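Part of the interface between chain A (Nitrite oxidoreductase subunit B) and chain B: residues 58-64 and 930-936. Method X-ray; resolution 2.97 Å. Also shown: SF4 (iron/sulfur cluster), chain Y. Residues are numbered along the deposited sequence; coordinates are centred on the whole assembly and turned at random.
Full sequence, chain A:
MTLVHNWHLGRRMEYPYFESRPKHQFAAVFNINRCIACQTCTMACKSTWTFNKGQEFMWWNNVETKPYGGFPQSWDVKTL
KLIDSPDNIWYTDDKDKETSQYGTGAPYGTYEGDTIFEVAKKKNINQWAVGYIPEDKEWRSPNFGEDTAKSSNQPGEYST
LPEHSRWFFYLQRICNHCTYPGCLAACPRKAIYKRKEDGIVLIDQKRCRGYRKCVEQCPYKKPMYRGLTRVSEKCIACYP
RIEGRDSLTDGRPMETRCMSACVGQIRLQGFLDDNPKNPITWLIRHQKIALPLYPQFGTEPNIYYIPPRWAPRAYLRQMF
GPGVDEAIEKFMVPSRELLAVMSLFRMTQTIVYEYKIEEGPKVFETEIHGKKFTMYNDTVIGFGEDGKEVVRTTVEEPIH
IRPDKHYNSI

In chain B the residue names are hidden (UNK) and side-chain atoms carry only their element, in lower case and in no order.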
# COMPACT_ATOMS: atom_id res chain seq x y z
N MET A 58 -1.57 18.21 2.85
CA MET A 58 -1.12 18.11 4.23
C MET A 58 -1.09 16.65 4.66
O MET A 58 -2.10 15.95 4.59
CB MET A 58 -2.03 18.92 5.15
CG MET A 58 -1.73 20.41 5.13
SD MET A 58 -3.04 21.45 5.82
CE MET A 58 -3.17 20.78 7.48
N TRP A 59 0.09 16.19 5.09
CA TRP A 59 0.29 14.84 5.62
C TRP A 59 1.06 14.99 6.93
O TRP A 59 2.29 14.96 6.93
CB TRP A 59 1.03 13.95 4.62
CG TRP A 59 0.35 13.85 3.29
CD1 TRP A 59 0.55 14.64 2.20
CD2 TRP A 59 -0.65 12.89 2.91
NE1 TRP A 59 -0.26 14.23 1.16
CE2 TRP A 59 -1.01 13.16 1.58
CE3 TRP A 59 -1.28 11.83 3.57
CZ2 TRP A 59 -1.97 12.42 0.89
CZ3 TRP A 59 -2.23 11.09 2.89
CH2 TRP A 59 -2.56 11.39 1.57
N TRP A 60 0.34 15.20 8.03
CA TRP A 60 1.00 15.42 9.33
C TRP A 60 1.83 14.19 9.64
O TRP A 60 2.94 14.34 10.06
CB TRP A 60 -0.03 15.73 10.41
CG TRP A 60 -0.84 16.97 10.15
CD1 TRP A 60 -0.57 17.95 9.26
CD2 TRP A 60 -2.05 17.36 10.81
NE1 TRP A 60 -1.52 18.91 9.32
CE2 TRP A 60 -2.44 18.57 10.25
CE3 TRP A 60 -2.84 16.80 11.80
CZ2 TRP A 60 -3.59 19.24 10.66
CZ3 TRP A 60 -3.97 17.45 12.21
CH2 TRP A 60 -4.33 18.65 11.64
N ASN A 61 1.31 13.00 9.39
CA ASN A 61 2.14 11.80 9.58
C ASN A 61 2.57 11.36 8.19
O ASN A 61 1.73 11.29 7.32
CB ASN A 61 1.43 10.67 10.31
CG ASN A 61 2.28 9.43 10.45
OD1 ASN A 61 2.88 9.19 11.48
ND2 ASN A 61 2.34 8.62 9.42
N ASN A 62 3.88 11.23 8.00
CA ASN A 62 4.46 10.73 6.74
C ASN A 62 5.60 9.81 7.10
O ASN A 62 6.23 10.06 8.08
CB ASN A 62 4.95 11.85 5.82
CG ASN A 62 6.32 12.38 6.16
OD1 ASN A 62 6.50 13.01 7.17
ND2 ASN A 62 7.29 12.15 5.30
N VAL A 63 5.77 8.73 6.34
CA VAL A 63 6.92 7.81 6.48
C VAL A 63 7.70 7.98 5.18
O VAL A 63 7.12 7.85 4.15
CB VAL A 63 6.48 6.37 6.70
CG1 VAL A 63 7.66 5.46 6.91
CG2 VAL A 63 5.57 6.29 7.89
N GLU A 64 8.97 8.28 5.30
CA GLU A 64 9.83 8.61 4.17
C GLU A 64 11.00 7.64 4.10
O GLU A 64 11.50 7.16 5.13
CB GLU A 64 10.34 10.05 4.25
CG GLU A 64 11.09 10.37 5.52
CD GLU A 64 11.15 11.86 5.78
OE1 GLU A 64 10.35 12.60 5.17
OE2 GLU A 64 12.01 12.28 6.57
N UNK B 930 -7.49 8.71 -4.65
CA UNK B 930 -6.58 9.85 -4.64
C UNK B 930 -5.51 9.73 -3.55
O UNK B 930 -4.32 9.89 -3.83
o UNK B 930 -8.88 12.18 -2.96
c UNK B 930 -8.23 11.15 -3.23
c UNK B 930 -7.37 11.15 -4.47
o UNK B 930 -8.27 10.12 -2.52
N UNK B 931 -5.91 9.42 -2.32
CA UNK B 931 -4.96 9.37 -1.22
C UNK B 931 -3.87 8.34 -1.47
O UNK B 931 -2.67 8.64 -1.35
c UNK B 931 -7.98 9.21 2.47
n UNK B 931 -7.23 12.33 0.93
c UNK B 931 -5.69 9.07 0.09
c UNK B 931 -9.39 10.87 3.54
c UNK B 931 -6.37 11.54 0.21
c UNK B 931 -7.91 11.54 1.83
c UNK B 931 -7.45 10.22 1.66
c UNK B 931 -6.46 10.24 0.62
c UNK B 931 -8.88 11.88 2.77
c UNK B 931 -8.95 9.55 3.40
N UNK B 932 -4.25 7.12 -1.85
CA UNK B 932 -3.26 6.09 -2.15
C UNK B 932 -2.57 6.36 -3.48
O UNK B 932 -1.41 5.99 -3.67
c UNK B 932 -4.50 4.34 -0.80
c UNK B 932 -3.91 4.71 -2.15
n UNK B 932 -3.65 4.15 0.19
o UNK B 932 -5.72 4.24 -0.66
N UNK B 933 -3.29 6.99 -4.41
CA UNK B 933 -2.76 7.29 -5.74
C UNK B 933 -1.69 8.37 -5.71
O UNK B 933 -0.89 8.46 -6.64
c UNK B 933 -3.93 7.70 -6.64
c UNK B 933 -2.45 6.88 -10.01
c UNK B 933 -2.70 6.86 -8.66
c UNK B 933 -3.61 7.73 -8.10
c UNK B 933 -4.30 8.60 -8.93
c UNK B 933 -3.13 7.76 -10.83
c UNK B 933 -4.05 8.63 -10.28
N UNK B 934 -1.68 9.19 -4.66
CA UNK B 934 -0.64 10.20 -4.51
C UNK B 934 0.67 9.58 -4.03
O UNK B 934 1.75 10.05 -4.39
c UNK B 934 -3.00 13.03 -3.27
c UNK B 934 -0.01 12.27 -3.21
c UNK B 934 -1.13 11.32 -3.57
c UNK B 934 -2.27 12.11 -4.22
N UNK B 935 0.59 8.51 -3.23
CA UNK B 935 1.76 7.96 -2.56
C UNK B 935 2.47 6.86 -3.34
O UNK B 935 3.64 6.58 -3.05
c UNK B 935 3.44 8.55 1.11
c UNK B 935 4.09 9.20 2.14
c UNK B 935 1.17 8.46 -0.15
c UNK B 935 1.50 9.91 1.59
c UNK B 935 3.44 10.20 2.89
c UNK B 935 2.12 8.90 0.82
n UNK B 935 0.23 10.06 1.11
c UNK B 935 1.37 7.41 -1.19
c UNK B 935 0.03 9.19 0.06
c UNK B 935 2.15 10.56 2.63
N UNK B 936 1.80 6.22 -4.30
CA UNK B 936 2.46 5.14 -5.03
C UNK B 936 3.53 5.64 -6.00
O UNK B 936 4.25 4.81 -6.56
c UNK B 936 0.53 5.03 -6.70
c UNK B 936 1.43 4.26 -5.76
o UNK B 936 0.93 6.04 -7.27
n UNK B 936 -0.70 4.55 -6.86
FE1 SF4 Y . -2.35 12.75 13.16
FE2 SF4 Y . -0.52 13.86 14.86
FE3 SF4 Y . -0.56 11.16 14.48
FE4 SF4 Y . -2.58 12.37 15.86
S1 SF4 Y . -0.38 12.25 16.47
S2 SF4 Y . -2.80 10.79 14.23
S3 SF4 Y . -2.74 14.35 14.74
S4 SF4 Y . -0.08 12.76 12.92

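Position 930 carries four side-chain atoms: two carbons, the second bearing two oxygens. This is a short carboxylate, and it touches nothing on the chain A stretch. The residue is Asp B930. It is the first helical residue of this stretch, and its OD1 accepts a very short hydrogen bond of 2.5 Å from the backbone N of the residue at 931.

Position 931 has one carbon followed by fused five- and six-membered rings holding eight carbons and one nitrogen. The rings approach Trp A59. Only an indole fits, so this is Trp B931. Its CD1 lies 4.0 Å from CH2 of Trp A59. The edge of Trp A59 is turned toward the face of Trp B931 in an offset edge-to-face pair, with the planes at 79°.

Position 932 shows two carbons, the second with one oxygen and one nitrogen. That is a short amide. The side chain touches nothing on the chain A stretch, and its CA-to-CB bond points away from it. This is Asn B932. Its backbone O accepts hydrogen bonds from the backbone N atoms of 935 and 936.

Position 933 has one carbon and then a ring of six carbons, with no heteroatom. The ring does not reach the chain A stretch. This is Phe B933.

Position 934 has four carbons, forked at the first, with one arm two carbons long. The side chain lies at the edge of the Trp A59 ring. This beta-branched pattern is Ile B934. Its CD1 lies 4.3 Å from CZ2 of Trp A59. Its backbone N donates to O of Asp B930 at 2.9 Å.

Position 935 again has one carbon, then fused rings of eight carbons and one nitrogen. It reaches Trp A59, Asn A62 and Val A63. This is Trp B935. Its NE1 sits 3.1 Å from CH2 of Trp A59, over one face of that ring. Its CH2 lies 3.7 Å from CB of Asn A62, and its CZ3 is 3.9 Å from O of Val A63.

Position 936 has two carbons, the second with one oxygen and one nitrogen. It is out of reach of the chain A stretch. This is Asn B936.

The contact is built around Trp A59 and Trp B935, which bury the most surface here. Their planes stand at 90°, and the edge of Trp B935 meets the face of Trp A59. Trp B931 and Ile B934 add to the packing around Trp A59. No hydrogen bond crosses between the stretches, so aromatic and apolar packing dominates. Asn A62 directs its ND2 to OE1 of Glu A64, at 3.1 Å, within its own chain.

Chain B 930-936: DWNFIWN
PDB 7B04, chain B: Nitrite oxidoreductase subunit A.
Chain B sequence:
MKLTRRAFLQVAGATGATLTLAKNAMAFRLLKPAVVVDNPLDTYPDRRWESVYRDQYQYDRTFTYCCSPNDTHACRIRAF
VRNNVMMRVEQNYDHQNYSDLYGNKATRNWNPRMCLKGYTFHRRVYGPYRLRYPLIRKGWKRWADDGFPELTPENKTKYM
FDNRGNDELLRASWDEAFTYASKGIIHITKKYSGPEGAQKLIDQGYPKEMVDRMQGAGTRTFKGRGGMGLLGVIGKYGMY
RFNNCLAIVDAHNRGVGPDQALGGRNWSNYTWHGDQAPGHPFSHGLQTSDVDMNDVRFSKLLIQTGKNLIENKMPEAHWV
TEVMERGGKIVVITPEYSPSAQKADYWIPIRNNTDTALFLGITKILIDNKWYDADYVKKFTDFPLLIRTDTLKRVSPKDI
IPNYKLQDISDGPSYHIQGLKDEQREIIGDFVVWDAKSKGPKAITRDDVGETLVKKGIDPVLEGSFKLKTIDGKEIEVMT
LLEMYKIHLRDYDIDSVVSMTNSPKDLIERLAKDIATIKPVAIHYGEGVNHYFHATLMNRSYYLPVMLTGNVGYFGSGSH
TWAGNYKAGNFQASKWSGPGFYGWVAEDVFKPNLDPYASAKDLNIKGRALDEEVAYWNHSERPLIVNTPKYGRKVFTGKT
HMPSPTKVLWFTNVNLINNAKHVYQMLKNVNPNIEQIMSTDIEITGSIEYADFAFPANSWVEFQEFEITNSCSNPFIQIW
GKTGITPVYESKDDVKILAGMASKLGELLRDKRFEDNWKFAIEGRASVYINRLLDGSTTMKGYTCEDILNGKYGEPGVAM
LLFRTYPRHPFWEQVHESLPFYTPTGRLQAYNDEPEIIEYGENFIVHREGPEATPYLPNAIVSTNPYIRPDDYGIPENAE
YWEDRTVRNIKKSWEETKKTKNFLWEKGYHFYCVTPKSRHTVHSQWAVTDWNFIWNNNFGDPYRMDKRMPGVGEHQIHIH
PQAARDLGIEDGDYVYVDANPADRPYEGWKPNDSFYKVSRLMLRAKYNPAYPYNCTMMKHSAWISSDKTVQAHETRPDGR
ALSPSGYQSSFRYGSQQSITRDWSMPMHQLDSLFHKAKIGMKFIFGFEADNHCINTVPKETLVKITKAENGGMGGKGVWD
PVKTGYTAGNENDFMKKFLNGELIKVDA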